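Local coordinates for protein leucine aminopeptidase 1, chloroplastic (Solanum lycopersicum, PDB 4KSI) that removes unsubstituted N-terminal amino acids, preferably leucine, from peptides as a magnesium-dependent homohexameric aminopeptidase of the M17 family, and regulates wound signalling in tomato, at residues E218-P223 and N324-A329; K300-D305 and A354-M359; M455-W460 and G483-K488. All coordinates share one frame; numbering follows the deposited sequence. Where two conformers were deposited one is given.

Contact 1: E218-P223 and N324-A329; sequences ELVNAP and NDMGGA. With MG (magnesium ion), chain C.
M326 reaches across to L219 and V220 with the end of its side chain, and together with V220 it carries the meeting between the end of one helix and the start of another. Its CG stands between the backbone N and the carbonyl carbon (chi1 39°), and further bends at CB-CG and CG-SD curl the chain back, bringing sulfur and methyl onto the other helix. There CE of M326 lies 3.4 Å from O of L219 and 3.7 Å from CB of L219, while SD packs 3.8 Å from CA of V220. V220 spreads its two methyls over different partners. CG1, anti to the backbone N (chi1 176°), sits 3.6 Å from CB of N324; CG2 meets SD of M326 at 3.9 Å and CA of G327 at 4.0 Å. The match is purely van der Waals. Next to this apolar seam, D325 turns its CB away from 218-223 and binds a magnesium ion through OD2 at 2.0 Å, with T412 holding its other oxygen. M326 is the N-cap residue of helix 327-342, which begins beside the end of helix 197-221; L219 and V220 also touch L333 and A330 farther along it, and W507 of strand 507-508 packs on V220 and N324.

Contact 2: K300-D305 and A354-M359; sequences KGLTFD and AACENM. With MG (magnesium ion), chain C; MG (magnesium ion), chain B.
G301, T303 and F304 pair with C356 and N358 through backbone hydrogen bonds of a parallel strand pair. C356 N gives to G301 O (3.1 Å), T303 N to C356 O (2.9 Å) and N358 N to F304 O, the ladder carrying on past the corner the chain turns at T303. Two waters fill in: one joins G301 N to A354 O, the other T303 OG1 to E357 OE1, an oxygen that also makes a salt bridge with R366 of a second subunit.

Among apolar contacts, CD1 of L302 lies 3.7 Å from CB of N358 and 3.9 Å from SG of C356.

The polar side-chain bond links D305 and N358, which run side by side. N358 ND2 donates to D305 OD1 at 2.8 Å; OD1 lies close to the amide plane, while ND2 comes in on the syn side, 30° out of the carboxylate plane. With alanine at N358, D305 OD1 would probably keep just the G307 backbone N of its two donors, and the carboxylate would be less firmly fixed in rotation.

Metal bonds make up the rest. K300, extended throughout, brings NZ to one magnesium at 2.3 Å. D305 OD2 bridges the ions unevenly, 2.0 Å from the other and a long 2.7 Å from the first. The grip on OD1 is consistent with a second-shell role for N358 at the two-metal centre.

Contact 3: M455-W460 and G483-K488; sequences MEESYW and GALFLK. With IMD (imidazole), chain M.
The loop that follows strand 450-452 in the catalytic domain folds over helix 479-488, and M455, then E457 and W460 of a 3-10 segment at 457-460, close round L485. That leucine points at the loop and buries more surface than any other residue of the contact. Its CD1 lies 3.4 Å from O of E456, and its CD2 is 4.0 Å from CE of M455. W460 passes L485 in the opposite direction, with CG anti to the backbone N (chi1 -174°), which carries the benzo side of the indole to the helix: CE3 meets CB of L485 at 3.7 Å and CZ3 comes within 3.6 Å of N of F486. An imidazole, probably from the crystallisation liquor, places N3 over one face of the indole and donates from it to O of W460 at 3.0 Å.

M455 bends at its last torsion to put CE 3.7 Å from O of A484 and near CD of K488. The extended K488 crosses the side chain of E457 at about a right angle, and NZ reaches OE2 of E457 at 3.3 Å, a salt bridge whose hydrogen bond is weak.

Y459 OH is hydrogen-bonded to L421 O and S424 N of a third subunit. Within the chain, M455 and K488 pack on W497 of strand 496-501, M455 and A484 on F429 of strand 426-429, and F486 on R389 and L390 of helix 388-401.

In the fold
Contacts 1 and 2 are buried and lie side by side in the catalytic domain, their centres about 10 Å apart. Helix 327-342, which starts in contact 1, leads straight into strand 347-358 of contact 2, and D325 OD2 and K300 NZ are both ligands of the same magnesium ion. Their chemistry nevertheless divides: 218-223 meets 324-329 through apolar packing alone, whereas 300-305 meets 354-359 through backbone bonds and an amide-carboxylate pair that serves the metals. Contact 3, partly buried and about 23 Å from contact 2 between centres, touches neither. Here a loop lies on a helix, with an apolar middle and a charged pair at its edge, although F486 packs against R389, a predicted active-site residue.

Contact 1: E218-P223 and N324-A329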
ATOM      1  N   GLU A 218     -30.329   5.905  18.655  1.00 14.76           N
ATOM      2  CA  GLU A 218     -30.901   4.622  18.242  1.00 15.97           C
ATOM      3  C   GLU A 218     -30.871   4.395  16.726  1.00 15.28           C
ATOM      4  O   GLU A 218     -30.602   3.298  16.286  1.00 15.17           O
ATOM      5  CB  GLU A 218     -32.339   4.457  18.771  1.00 16.25           C
ATOM      6  CG  GLU A 218     -32.298   4.294  20.274  1.00 19.55           C
ATOM      7  CD  GLU A 218     -33.691   3.952  20.818  1.00 23.96           C
ATOM      8  OE1 GLU A 218     -34.673   4.611  20.373  1.00 25.66           O
ATOM      9  OE2 GLU A 218     -33.829   3.018  21.665  1.00 26.17           O
ATOM     10  N   LEU A 219     -31.208   5.434  15.959  1.00 15.00           N
ATOM     11  CA  LEU A 219     -31.217   5.339  14.480  1.00 15.53           C
ATOM     12  C   LEU A 219     -29.811   5.063  13.947  1.00 14.56           C
ATOM     13  O   LEU A 219     -29.668   4.397  12.953  1.00 15.22           O
ATOM     14  CB  LEU A 219     -31.777   6.633  13.826  1.00 15.19           C
ATOM     15  CG  LEU A 219     -33.268   6.896  14.149  1.00 16.88           C
ATOM     16  CD1 LEU A 219     -33.592   8.333  13.703  1.00 15.97           C
ATOM     17  CD2 LEU A 219     -34.201   5.877  13.419  1.00 16.41           C
ATOM     18  N   VAL A 220     -28.786   5.609  14.579  1.00 14.20           N
ATOM     19  CA  VAL A 220     -27.421   5.470  14.079  1.00 14.50           C
ATOM     20  C   VAL A 220     -26.795   4.152  14.544  1.00 15.10           C
ATOM     21  O   VAL A 220     -26.108   3.514  13.766  1.00 15.23           O
ATOM     22  CB  VAL A 220     -26.516   6.629  14.531  1.00 14.89           C
ATOM     23  CG1 VAL A 220     -25.071   6.401  14.066  1.00 15.04           C
ATOM     24  CG2 VAL A 220     -27.015   7.937  13.954  1.00 14.57           C
ATOM     25  N   ASN A 221     -27.052   3.773  15.813  0.50 14.53           N
ATOM     26  CA  ASN A 221     -26.581   2.488  16.419  0.50 14.50           C
ATOM     27  C   ASN A 221     -27.061   1.296  15.599  0.50 15.11           C
ATOM     28  O   ASN A 221     -26.312   0.346  15.321  0.50 16.10           O
ATOM     29  CB  ASN A 221     -27.111   2.299  17.879  0.50 13.23           C
ATOM     30  CG  ASN A 221     -26.288   3.040  18.924  0.50 12.87           C
ATOM     31  OD1 ASN A 221     -25.098   3.330  18.711  0.50 12.25           O
ATOM     32  ND2 ASN A 221     -26.925   3.347  20.089  0.50 12.07           N
ATOM     33  N   ALA A 222     -28.340   1.339  15.237  1.00 15.28           N
ATOM     34  CA  ALA A 222     -28.975   0.197  14.578  1.00 15.11           C
ATOM     35  C   ALA A 222     -28.199  -0.077  13.274  1.00 14.90           C
ATOM     36  O   ALA A 222     -27.868   0.849  12.528  1.00 14.83           O
ATOM     37  CB  ALA A 222     -30.457   0.444  14.305  1.00 13.71           C
ATOM     38  N   PRO A 223     -27.933  -1.348  12.986  1.00 14.67           N
ATOM     39  CA  PRO A 223     -27.177  -1.645  11.781  1.00 14.56           C
ATOM     40  C   PRO A 223     -28.039  -1.435  10.541  1.00 14.91           C
ATOM     41  O   PRO A 223     -29.293  -1.348  10.645  1.00 14.48           O
ATOM     42  CB  PRO A 223     -26.863  -3.129  11.937  1.00 15.16           C
ATOM     43  CG  PRO A 223     -28.013  -3.697  12.780  1.00 14.74           C
ATOM     44  CD  PRO A 223     -28.324  -2.562  13.756  1.00 14.79           C
ATOM     45  N   ASN A 324     -23.282   4.590  10.043  1.00 18.57           N
ATOM     46  CA  ASN A 324     -23.413   5.911  10.656  0.70 18.81           C
ATOM     47  C   ASN A 324     -23.359   7.038   9.614  1.00 19.34           C
ATOM     48  O   ASN A 324     -23.353   8.237   9.973  1.00 18.74           O
ATOM     49  CB  ASN A 324     -22.362   6.136  11.735  0.70 19.00           C
ATOM     50  CG  ASN A 324     -20.990   6.270  11.162  0.70 18.70           C
ATOM     51  OD1 ASN A 324     -20.834   6.407   9.951  0.70 18.67           O
ATOM     52  ND2 ASN A 324     -19.981   6.225  12.020  0.70 19.33           N
ATOM     53  N   ASP A 325     -23.358   6.656   8.334  1.00 18.24           N
ATOM     54  CA  ASP A 325     -23.427   7.656   7.273  1.00 18.22           C
ATOM     55  C   ASP A 325     -24.804   8.285   7.122  1.00 16.64           C
ATOM     56  O   ASP A 325     -25.029   9.102   6.217  1.00 15.87           O
ATOM     57  CB  ASP A 325     -23.003   7.005   5.972  1.00 21.11           C
ATOM     58  CG  ASP A 325     -22.034   7.876   5.174  1.00 26.43           C
ATOM     59  OD1 ASP A 325     -21.246   8.698   5.743  1.00 25.64           O
ATOM     60  OD2 ASP A 325     -22.071   7.723   3.931  1.00 30.54           O
ATOM     61  N   MET A 326     -25.749   7.850   7.960  1.00 15.62           N
ATOM     62  CA  MET A 326     -27.033   8.567   8.074  1.00 16.53           C
ATOM     63  C   MET A 326     -27.030   9.416   9.385  1.00 15.81           C
ATOM     64  O   MET A 326     -28.082   9.867   9.835  1.00 15.72           O
ATOM     65  CB  MET A 326     -28.275   7.646   7.970  1.00 15.64           C
ATOM     66  CG  MET A 326     -28.152   6.279   8.661  1.00 17.28           C
ATOM     67  SD  MET A 326     -27.867   6.557  10.427  1.00 19.52           S
ATOM     68  CE  MET A 326     -29.484   7.183  10.982  1.00 16.94           C
ATOM     69  N   GLY A 327     -25.838   9.678   9.933  1.00 14.82           N
ATOM     70  CA  GLY A 327     -25.763  10.459  11.163  1.00 14.33           C
ATOM     71  C   GLY A 327     -26.362  11.875  11.060  1.00 15.10           C
ATOM     72  O   GLY A 327     -26.969  12.372  12.040  1.00 14.75           O
ATOM     73  N   GLY A 328     -26.154  12.560   9.923  1.00 13.49           N
ATOM     74  CA  GLY A 328     -26.838  13.863   9.720  1.00 14.25           C
ATOM     75  C   GLY A 328     -28.362  13.744   9.708  1.00 15.02           C
ATOM     76  O   GLY A 328     -29.067  14.518  10.377  1.00 15.10           O
ATOM     77  N   ALA A 329     -28.889  12.753   8.988  1.00 14.51           N
ATOM     78  CA  ALA A 329     -30.320  12.520   9.000  1.00 14.23           C
ATOM     79  C   ALA A 329     -30.803  12.219  10.418  1.00 14.18           C
ATOM     80  O   ALA A 329     -31.900  12.616  10.780  1.00 15.02           O
ATOM     81  CB  ALA A 329     -30.697  11.343   8.093  1.00 13.74           C
TER
HETATM   82 MG    MG C 602     -21.193   8.679   2.434  1.00 29.86          MG
HETATM   83  O   HOH W   1     -18.858   9.094   1.700  1.00 30.20           O

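Contact 2: K300-D305 and A354-M359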
ATOM      1  N   LYS A 300     -27.945  14.230   5.582  1.00 13.75           N
ATOM      2  CA  LYS A 300     -27.481  13.213   4.693  1.00 13.78           C
ATOM      3  C   LYS A 300     -27.971  11.886   5.250  1.00 14.35           C
ATOM      4  O   LYS A 300     -27.738  11.566   6.424  1.00 14.51           O
ATOM      5  CB  LYS A 300     -25.947  13.214   4.661  1.00 14.25           C
ATOM      6  CG  LYS A 300     -25.391  12.069   3.822  1.00 14.68           C
ATOM      7  CD  LYS A 300     -23.861  12.018   3.885  1.00 14.78           C
ATOM      8  CE  LYS A 300     -23.358  10.714   3.285  1.00 15.58           C
ATOM      9  NZ  LYS A 300     -21.873  10.663   3.374  1.00 16.31           N
ATOM     10  N   GLY A 301     -28.648  11.106   4.412  1.00 13.45           N
ATOM     11  CA  GLY A 301     -29.287   9.908   4.898  1.00 14.35           C
ATOM     12  C   GLY A 301     -28.849   8.653   4.146  1.00 14.58           C
ATOM     13  O   GLY A 301     -29.684   7.883   3.633  1.00 14.70           O
ATOM     14  N   LEU A 302     -27.546   8.415   4.144  1.00 13.97           N
ATOM     15  CA  LEU A 302     -27.005   7.165   3.587  1.00 13.75           C
ATOM     16  C   LEU A 302     -27.088   6.114   4.705  1.00 13.98           C
ATOM     17  O   LEU A 302     -26.210   6.066   5.609  1.00 13.40           O
ATOM     18  CB  LEU A 302     -25.547   7.380   3.084  1.00 13.23           C
ATOM     19  CG  LEU A 302     -25.404   7.820   1.602  1.00 13.57           C
ATOM     20  CD1 LEU A 302     -25.714   6.659   0.652  1.00 13.49           C
ATOM     21  CD2 LEU A 302     -26.401   8.945   1.291  1.00 12.70           C
ATOM     22  N   THR A 303     -28.068   5.212   4.612  1.00 13.72           N
ATOM     23  CA  THR A 303     -28.254   4.248   5.655  1.00 13.27           C
ATOM     24  C   THR A 303     -27.118   3.211   5.674  1.00 13.88           C
ATOM     25  O   THR A 303     -26.879   2.517   6.710  1.00 13.11           O
ATOM     26  CB  THR A 303     -29.643   3.573   5.538  1.00 13.59           C
ATOM     27  OG1 THR A 303     -29.715   2.849   4.310  1.00 14.53           O
ATOM     28  CG2 THR A 303     -30.812   4.602   5.644  1.00 12.59           C
ATOM     29  N   PHE A 304     -26.452   3.077   4.532  1.00 13.60           N
ATOM     30  CA  PHE A 304     -25.149   2.411   4.449  1.00 14.54           C
ATOM     31  C   PHE A 304     -24.378   2.960   3.264  1.00 14.82           C
ATOM     32  O   PHE A 304     -24.963   3.284   2.217  1.00 15.78           O
ATOM     33  CB  PHE A 304     -25.223   0.873   4.309  1.00 15.06           C
ATOM     34  CG  PHE A 304     -23.867   0.230   4.455  1.00 16.68           C
ATOM     35  CD1 PHE A 304     -23.237   0.187   5.714  1.00 17.25           C
ATOM     36  CD2 PHE A 304     -23.148  -0.187   3.334  1.00 16.89           C
ATOM     37  CE1 PHE A 304     -21.925  -0.316   5.850  1.00 17.82           C
ATOM     38  CE2 PHE A 304     -21.881  -0.724   3.457  1.00 16.60           C
ATOM     39  CZ  PHE A 304     -21.267  -0.778   4.720  1.00 18.40           C
ATOM     40  N   ASP A 305     -23.053   3.006   3.375  1.00 15.81           N
ATOM     41  CA  ASP A 305     -22.228   3.480   2.264  1.00 15.98           C
ATOM     42  C   ASP A 305     -21.068   2.532   2.068  1.00 16.40           C
ATOM     43  O   ASP A 305     -20.109   2.527   2.862  1.00 16.52           O
ATOM     44  CB  ASP A 305     -21.693   4.885   2.551  1.00 17.92           C
ATOM     45  CG  ASP A 305     -20.805   5.427   1.419  1.00 19.32           C
ATOM     46  OD1 ASP A 305     -20.837   4.903   0.277  1.00 18.06           O
ATOM     47  OD2 ASP A 305     -20.041   6.408   1.679  1.00 22.41           O
ATOM     48  N   ALA A 354     -32.883  12.734   1.929  1.00 13.52           N
ATOM     49  CA  ALA A 354     -32.969  11.875   0.760  1.00 13.68           C
ATOM     50  C   ALA A 354     -32.289  10.544   1.157  1.00 14.31           C
ATOM     51  O   ALA A 354     -31.042  10.403   1.043  1.00 14.01           O
ATOM     52  CB  ALA A 354     -32.289  12.535  -0.480  1.00 13.24           C
ATOM     53  N   ALA A 355     -33.086   9.579   1.629  1.00 14.04           N
ATOM     54  CA  ALA A 355     -32.557   8.341   2.234  1.00 13.52           C
ATOM     55  C   ALA A 355     -32.270   7.263   1.161  1.00 13.97           C
ATOM     56  O   ALA A 355     -33.067   7.077   0.231  1.00 13.05           O
ATOM     57  CB  ALA A 355     -33.534   7.813   3.283  1.00 13.13           C
ATOM     58  N   CYS A 356     -31.120   6.591   1.254  1.00 13.52           N
ATOM     59  CA  CYS A 356     -30.787   5.508   0.306  1.00 14.91           C
ATOM     60  C   CYS A 356     -29.587   4.781   0.862  1.00 14.91           C
ATOM     61  O   CYS A 356     -29.019   5.188   1.885  1.00 15.06           O
ATOM     62  CB  CYS A 356     -30.483   6.011  -1.127  1.00 14.32           C
ATOM     63  SG  CYS A 356     -29.104   7.178  -1.209  1.00 18.15           S
ATOM     64  N   GLU A 357     -29.211   3.686   0.229  1.00 15.76           N
ATOM     65  CA  GLU A 357     -27.930   3.051   0.567  1.00 17.23           C
ATOM     66  C   GLU A 357     -27.065   2.992  -0.681  1.00 16.68           C
ATOM     67  O   GLU A 357     -27.609   2.983  -1.766  1.00 18.00           O
ATOM     68  CB  GLU A 357     -28.090   1.671   1.268  1.00 17.00           C
ATOM     69  CG  GLU A 357     -28.897   0.670   0.517  1.00 18.74           C
ATOM     70  CD  GLU A 357     -28.902  -0.710   1.172  1.00 20.56           C
ATOM     71  OE1 GLU A 357     -28.478  -0.857   2.357  1.00 20.87           O
ATOM     72  OE2 GLU A 357     -29.370  -1.664   0.497  1.00 22.51           O
ATOM     73  N   ASN A 358     -25.742   3.020  -0.522  1.00 16.06           N
ATOM     74  CA  ASN A 358     -24.836   3.141  -1.668  1.00 16.45           C
ATOM     75  C   ASN A 358     -24.172   1.757  -1.822  1.00 16.49           C
ATOM     76  O   ASN A 358     -23.273   1.402  -1.034  1.00 16.95           O
ATOM     77  CB  ASN A 358     -23.760   4.223  -1.382  1.00 15.89           C
ATOM     78  CG  ASN A 358     -22.842   4.533  -2.619  1.00 15.64           C
ATOM     79  OD1 ASN A 358     -23.244   4.330  -3.762  1.00 15.43           O
ATOM     80  ND2 ASN A 358     -21.633   5.078  -2.380  1.00 14.13           N
ATOM     81  N   MET A 359     -24.685   0.958  -2.754  1.00 16.01           N
ATOM     82  CA  MET A 359     -24.309  -0.460  -2.906  1.00 15.35           C
ATOM     83  C   MET A 359     -23.564  -0.769  -4.220  1.00 15.29           C
ATOM     84  O   MET A 359     -23.242   0.124  -5.003  1.00 14.23           O
ATOM     85  CB  MET A 359     -25.590  -1.307  -2.793  1.00 16.47           C
ATOM     86  CG  MET A 359     -26.288  -1.089  -1.452  1.00 16.87           C
ATOM     87  SD  MET A 359     -25.344  -1.778  -0.034  1.00 19.70           S
ATOM     88  CE  MET A 359     -26.046  -3.448  -0.044  1.00 16.89           C
TER
HETATM   89 MG    MG C 602     -21.193   8.679   2.434  1.00 29.86          MG
HETATM   90 MG    MG B 601     -19.142   7.794   0.467  1.00  9.94          MG
HETATM   91  O   HOH W   2     -29.024  11.993   1.745  1.00 16.04           O
HETATM   92  O   HOH W   3     -29.690   0.005   4.585  1.00 13.84           O
HETATM   93  O   HOH W   1     -18.858   9.094   1.700  1.00 30.20           O

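Contact 3: M455-W460 and G483-K488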
ATOM      1  N   MET A 455     -14.799  28.797   3.111  1.00 15.58           N
ATOM      2  CA  MET A 455     -15.172  28.363   1.783  1.00 17.76           C
ATOM      3  C   MET A 455     -14.231  29.025   0.779  1.00 18.84           C
ATOM      4  O   MET A 455     -14.634  29.909   0.053  1.00 19.68           O
ATOM      5  CB  MET A 455     -16.648  28.673   1.519  1.00 19.35           C
ATOM      6  CG  MET A 455     -17.474  27.682   2.353  1.00 20.89           C
ATOM      7  SD  MET A 455     -19.231  27.662   2.053  1.00 26.20           S
ATOM      8  CE  MET A 455     -19.143  27.035   0.369  1.00 21.73           C
ATOM      9  N   GLU A 456     -12.970  28.573   0.761  1.00 18.59           N
ATOM     10  CA  GLU A 456     -11.955  29.134  -0.090  1.00 19.75           C
ATOM     11  C   GLU A 456     -12.269  28.934  -1.582  1.00 21.28           C
ATOM     12  O   GLU A 456     -12.098  27.824  -2.133  1.00 20.75           O
ATOM     13  CB  GLU A 456     -10.591  28.576   0.298  1.00 20.04           C
ATOM     14  CG  GLU A 456      -9.471  28.915  -0.672  1.00 20.58           C
ATOM     15  CD  GLU A 456      -9.310  30.405  -0.824  1.00 23.33           C
ATOM     16  OE1 GLU A 456      -9.442  31.137   0.184  1.00 22.30           O
ATOM     17  OE2 GLU A 456      -9.057  30.855  -1.958  1.00 25.66           O
ATOM     18  N   GLU A 457     -12.702  30.014  -2.227  1.00 21.35           N
ATOM     19  CA  GLU A 457     -13.292  29.922  -3.550  1.00 24.37           C
ATOM     20  C   GLU A 457     -12.320  29.518  -4.666  1.00 22.52           C
ATOM     21  O   GLU A 457     -12.748  28.894  -5.645  1.00 21.70           O
ATOM     22  CB  GLU A 457     -13.864  31.274  -3.931  1.00 30.69           C
ATOM     23  CG  GLU A 457     -15.171  31.158  -4.671  1.00 47.87           C
ATOM     24  CD  GLU A 457     -16.331  31.771  -3.890  1.00 62.71           C
ATOM     25  OE1 GLU A 457     -16.671  32.930  -4.250  1.00 68.64           O
ATOM     26  OE2 GLU A 457     -16.870  31.126  -2.923  1.00 65.67           O
ATOM     27  N   SER A 458     -11.034  29.859  -4.500  1.00 20.08           N
ATOM     28  CA  SER A 458      -9.981  29.534  -5.460  1.00 19.78           C
ATOM     29  C   SER A 458      -9.868  28.003  -5.664  1.00 19.64           C
ATOM     30  O   SER A 458      -9.409  27.572  -6.680  1.00 19.23           O
ATOM     31  CB  SER A 458      -8.659  30.145  -5.028  1.00 19.52           C
ATOM     32  OG  SER A 458      -8.134  29.448  -3.894  1.00 19.89           O
ATOM     33  N   TYR A 459     -10.386  27.188  -4.747  1.00 18.44           N
ATOM     34  CA  TYR A 459     -10.217  25.707  -4.872  1.00 17.65           C
ATOM     35  C   TYR A 459     -11.293  25.162  -5.835  1.00 18.19           C
ATOM     36  O   TYR A 459     -11.225  24.009  -6.251  1.00 17.65           O
ATOM     37  CB  TYR A 459     -10.358  25.011  -3.512  1.00 15.89           C
ATOM     38  CG  TYR A 459      -9.263  25.368  -2.514  1.00 15.74           C
ATOM     39  CD1 TYR A 459      -8.005  25.899  -2.951  1.00 15.21           C
ATOM     40  CD2 TYR A 459      -9.436  25.109  -1.138  1.00 14.75           C
ATOM     41  CE1 TYR A 459      -7.002  26.218  -2.022  1.00 14.89           C
ATOM     42  CE2 TYR A 459      -8.439  25.417  -0.211  1.00 15.02           C
ATOM     43  CZ  TYR A 459      -7.222  25.969  -0.640  1.00 15.09           C
ATOM     44  OH  TYR A 459      -6.224  26.268   0.284  1.00 15.22           O
ATOM     45  N   TRP A 460     -12.279  25.996  -6.189  1.00 17.75           N
ATOM     46  CA  TRP A 460     -13.306  25.563  -7.108  1.00 18.95           C
ATOM     47  C   TRP A 460     -12.744  25.181  -8.493  1.00 19.87           C
ATOM     48  O   TRP A 460     -13.283  24.314  -9.219  1.00 20.16           O
ATOM     49  CB  TRP A 460     -14.385  26.649  -7.263  1.00 20.69           C
ATOM     50  CG  TRP A 460     -15.510  26.123  -8.117  1.00 21.77           C
ATOM     51  CD1 TRP A 460     -15.966  26.633  -9.341  1.00 25.39           C
ATOM     52  CD2 TRP A 460     -16.350  24.956  -7.852  1.00 20.30           C
ATOM     53  NE1 TRP A 460     -17.012  25.887  -9.824  1.00 24.12           N
ATOM     54  CE2 TRP A 460     -17.287  24.857  -8.978  1.00 23.20           C
ATOM     55  CE3 TRP A 460     -16.444  24.033  -6.819  1.00 19.87           C
ATOM     56  CZ2 TRP A 460     -18.228  23.845  -9.054  1.00 21.01           C
ATOM     57  CZ3 TRP A 460     -17.399  23.011  -6.918  1.00 19.03           C
ATOM     58  CH2 TRP A 460     -18.250  22.921  -7.995  1.00 18.58           C
ATOM     59  N   GLY A 483     -15.934  19.925  -0.980  1.00 13.58           N
ATOM     60  CA  GLY A 483     -17.264  19.375  -0.638  1.00 14.09           C
ATOM     61  C   GLY A 483     -18.350  20.437  -0.412  1.00 14.52           C
ATOM     62  O   GLY A 483     -19.423  20.363  -1.006  1.00 14.61           O
ATOM     63  N   ALA A 484     -18.027  21.422   0.439  1.00 14.35           N
ATOM     64  CA  ALA A 484     -18.827  22.609   0.738  1.00 14.71           C
ATOM     65  C   ALA A 484     -19.078  23.412  -0.570  1.00 14.96           C
ATOM     66  O   ALA A 484     -20.209  23.753  -0.896  1.00 16.44           O
ATOM     67  CB  ALA A 484     -18.076  23.474   1.794  1.00 12.96           C
ATOM     68  N   LEU A 485     -18.039  23.622  -1.358  1.00 14.42           N
ATOM     69  CA  LEU A 485     -18.172  24.409  -2.583  1.00 14.81           C
ATOM     70  C   LEU A 485     -19.066  23.688  -3.591  1.00 14.70           C
ATOM     71  O   LEU A 485     -19.824  24.336  -4.321  1.00 14.13           O
ATOM     72  CB  LEU A 485     -16.783  24.680  -3.237  1.00 14.43           C
ATOM     73  CG  LEU A 485     -15.845  25.661  -2.497  1.00 15.53           C
ATOM     74  CD1 LEU A 485     -14.471  25.598  -3.154  1.00 14.18           C
ATOM     75  CD2 LEU A 485     -16.377  27.139  -2.450  1.00 15.23           C
ATOM     76  N   PHE A 486     -18.930  22.354  -3.673  1.00 13.66           N
ATOM     77  CA  PHE A 486     -19.832  21.596  -4.486  1.00 13.42           C
ATOM     78  C   PHE A 486     -21.280  21.794  -4.050  1.00 13.80           C
ATOM     79  O   PHE A 486     -22.162  22.012  -4.873  1.00 14.56           O
ATOM     80  CB  PHE A 486     -19.445  20.115  -4.416  1.00 13.07           C
ATOM     81  CG  PHE A 486     -20.326  19.213  -5.239  1.00 12.94           C
ATOM     82  CD1 PHE A 486     -21.540  18.737  -4.719  1.00 12.30           C
ATOM     83  CD2 PHE A 486     -19.958  18.847  -6.540  1.00 12.79           C
ATOM     84  CE1 PHE A 486     -22.336  17.875  -5.456  1.00 12.43           C
ATOM     85  CE2 PHE A 486     -20.799  17.997  -7.312  1.00 12.50           C
ATOM     86  CZ  PHE A 486     -21.959  17.500  -6.770  1.00 12.31           C
ATOM     87  N   LEU A 487     -21.559  21.692  -2.760  1.00 14.41           N
ATOM     88  CA  LEU A 487     -22.954  21.798  -2.309  1.00 14.24           C
ATOM     89  C   LEU A 487     -23.526  23.151  -2.658  1.00 14.74           C
ATOM     90  O   LEU A 487     -24.734  23.303  -2.936  1.00 15.60           O
ATOM     91  CB  LEU A 487     -23.050  21.573  -0.785  1.00 13.54           C
ATOM     92  CG  LEU A 487     -22.729  20.113  -0.396  1.00 14.38           C
ATOM     93  CD1 LEU A 487     -22.730  19.993   1.141  1.00 14.21           C
ATOM     94  CD2 LEU A 487     -23.792  19.210  -1.047  1.00 13.90           C
ATOM     95  N   LYS A 488     -22.675  24.157  -2.591  1.00 15.27           N
ATOM     96  CA  LYS A 488     -23.089  25.542  -2.908  1.00 15.87           C
ATOM     97  C   LYS A 488     -23.683  25.696  -4.318  1.00 16.38           C
ATOM     98  O   LYS A 488     -24.463  26.632  -4.544  1.00 15.38           O
ATOM     99  CB  LYS A 488     -21.854  26.449  -2.793  1.00 17.16           C
ATOM    100  CG  LYS A 488     -22.154  27.926  -2.916  1.00 18.32           C
ATOM    101  CD  LYS A 488     -20.857  28.712  -2.932  1.00 22.73           C
ATOM    102  CE  LYS A 488     -21.257  30.187  -3.020  1.00 26.94           C
ATOM    103  NZ  LYS A 488     -20.105  30.990  -3.430  1.00 37.43           N
TER
HETATM  104  N1  IMD M 612     -16.661  24.120 -13.046  0.80 41.96           N
HETATM  105  C2  IMD M 612     -16.080  23.781 -11.863  0.80 41.13           C
HETATM  106  N3  IMD M 612     -15.156  24.723 -11.537  0.80 41.38           N
HETATM  107  C4  IMD M 612     -15.152  25.669 -12.513  0.80 41.64           C
HETATM  108  C5  IMD M 612     -16.097  25.289 -13.458  0.80 41.65           C